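Local coordinates for HicB3 antitoxin (PDB 4P78), which acts as the antitoxin of a Yersinia pestis toxin-antitoxin system, forming a complex with its partner toxin HicA3 and probably neutralising it, at residues Met1-Phe6 with Ser58-Pro63. Sequence-based numbering, arbitrary orientation.
Sequences MIYPIF and SPPKDP
No hydrogen bond joins Met1-Phe6 to Ser58-Pro63; the contact is largely apolar and centres on the ring of Pro60, whose three ring methylenes each meet the strand. The clearest single interaction is a CH-pi contact. Pro60 CD lies over one face of the Tyr3 ring, 4.2 Å from its centroid and 24° off the ring normal, so it is displaced toward the rim, where it is 3.8 Å from Tyr3 CE2. The two side chains cross at about a right angle.

Van der Waals contacts flank the CH-pi pair. Pro60 CG approaches Pro4 CD at 3.7 Å, the two proline rings crossing obliquely, and comes to 3.2 Å from Ile2 O, a close approach of a methylene to a backbone carbonyl. Met1 runs out extended, with chi1 174° and chi2 166°, which carries SD to Pro60 CD, tip to tip at 3.8 Å, and on to Pro59 CB; the bend at chi3 turns only the terminal CE.

The side-chain hydrogen bonds within these two segments lie in the loop. Lys61 NZ folds back to donate to Pro59 O at 2.8 Å, from above the carbonyl plane, and more weakly to Ser58 O, so the ammonium group grips two successive carbonyls of the extended Ser58-Pro60 backbone.

The contact lays the loop between helix 31-52 and helix 63-67 against the start of strand 2-9. Antiparallel strand 78-83 pairs with that strand, Phe42 of helix 31-52 meets the Tyr3 ring, and Tyr66 of helix 63-67 touches both Pro4 and Pro60, while Phe31 of a second HicB3 subunit packs on the same two prolines.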
# COMPACT_ATOMS: atom_id res chain seq x y z
N MET A 1 1.92 -15.77 1.82
CA MET A 1 2.87 -14.67 1.71
C MET A 1 2.17 -13.37 1.27
O MET A 1 1.31 -13.38 0.38
CB MET A 1 3.98 -15.03 0.73
CG MET A 1 4.94 -13.89 0.43
SD MET A 1 6.43 -14.48 -0.38
CE MET A 1 5.74 -15.63 -1.57
N ILE A 2 2.54 -12.26 1.92
CA ILE A 2 1.98 -10.95 1.62
C ILE A 2 2.64 -10.35 0.38
O ILE A 2 3.86 -10.19 0.33
CB ILE A 2 2.15 -9.96 2.78
CG1 ILE A 2 1.44 -10.46 4.03
CG2 ILE A 2 1.56 -8.60 2.42
CD1 ILE A 2 -0.05 -10.40 3.90
N TYR A 3 1.82 -9.99 -0.60
CA TYR A 3 2.32 -9.33 -1.80
C TYR A 3 1.81 -7.91 -1.92
O TYR A 3 0.66 -7.61 -1.59
CB TYR A 3 1.93 -10.12 -3.05
CG TYR A 3 2.92 -11.19 -3.42
CD1 TYR A 3 2.79 -12.48 -2.93
CD2 TYR A 3 3.99 -10.90 -4.26
CE1 TYR A 3 3.71 -13.46 -3.28
CE2 TYR A 3 4.90 -11.87 -4.61
CZ TYR A 3 4.76 -13.15 -4.12
OH TYR A 3 5.69 -14.12 -4.48
N PRO A 4 2.67 -7.02 -2.42
CA PRO A 4 2.24 -5.65 -2.75
C PRO A 4 1.46 -5.63 -4.04
O PRO A 4 1.80 -6.38 -4.97
CB PRO A 4 3.55 -4.90 -2.92
CG PRO A 4 4.55 -5.96 -3.34
CD PRO A 4 4.11 -7.24 -2.67
N ILE A 5 0.42 -4.79 -4.10
CA ILE A 5 -0.24 -4.47 -5.36
C ILE A 5 -0.30 -2.96 -5.52
O ILE A 5 -0.33 -2.23 -4.53
CB ILE A 5 -1.67 -5.07 -5.45
CG1 ILE A 5 -2.51 -4.65 -4.24
CG2 ILE A 5 -1.62 -6.61 -5.58
CD1 ILE A 5 -3.99 -5.02 -4.37
N PHE A 6 -0.26 -2.48 -6.76
CA PHE A 6 -0.46 -1.07 -7.05
C PHE A 6 -1.87 -0.94 -7.59
O PHE A 6 -2.21 -1.63 -8.56
CB PHE A 6 0.54 -0.53 -8.08
CG PHE A 6 1.94 -0.35 -7.57
CD1 PHE A 6 2.28 -0.65 -6.26
CD2 PHE A 6 2.93 0.13 -8.41
CE1 PHE A 6 3.57 -0.48 -5.81
CE2 PHE A 6 4.22 0.31 -7.96
CZ PHE A 6 4.54 0.01 -6.66
N SER A 58 10.45 -12.95 -8.06
CA SER A 58 10.94 -13.23 -6.72
C SER A 58 9.97 -12.65 -5.68
O SER A 58 9.14 -11.81 -6.01
CB SER A 58 12.35 -12.65 -6.54
OG SER A 58 12.45 -11.42 -7.22
N PRO A 59 10.07 -13.12 -4.42
CA PRO A 59 9.23 -12.59 -3.35
C PRO A 59 9.38 -11.07 -3.21
O PRO A 59 10.28 -10.49 -3.83
CB PRO A 59 9.75 -13.32 -2.10
CG PRO A 59 10.36 -14.55 -2.62
CD PRO A 59 10.97 -14.18 -3.93
N PRO A 60 8.50 -10.43 -2.42
CA PRO A 60 8.54 -8.97 -2.29
C PRO A 60 9.87 -8.43 -1.78
O PRO A 60 10.47 -8.99 -0.86
CB PRO A 60 7.42 -8.69 -1.28
CG PRO A 60 6.45 -9.80 -1.48
CD PRO A 60 7.30 -11.01 -1.78
N LYS A 61 10.28 -7.30 -2.36
CA LYS A 61 11.57 -6.68 -2.10
C LYS A 61 11.66 -5.83 -0.81
O LYS A 61 10.83 -5.92 0.09
CB LYS A 61 11.95 -5.82 -3.30
CG LYS A 61 11.65 -6.47 -4.66
CD LYS A 61 12.32 -7.84 -4.81
CE LYS A 61 12.00 -8.49 -6.16
NZ LYS A 61 10.65 -9.13 -6.24
N ASP A 62 12.70 -5.01 -0.74
CA ASP A 62 12.88 -4.05 0.33
C ASP A 62 11.80 -2.97 0.23
O ASP A 62 11.50 -2.51 -0.88
CB ASP A 62 14.26 -3.42 0.25
CG ASP A 62 14.63 -2.67 1.50
OD1 ASP A 62 14.17 -1.52 1.68
OD2 ASP A 62 15.37 -3.25 2.33
N PRO A 63 11.21 -2.56 1.37
CA PRO A 63 10.18 -1.50 1.38
C PRO A 63 10.60 -0.26 0.62
O PRO A 63 9.76 0.40 0.00
CB PRO A 63 10.01 -1.18 2.87
CG PRO A 63 10.42 -2.42 3.57
CD PRO A 63 11.48 -3.08 2.73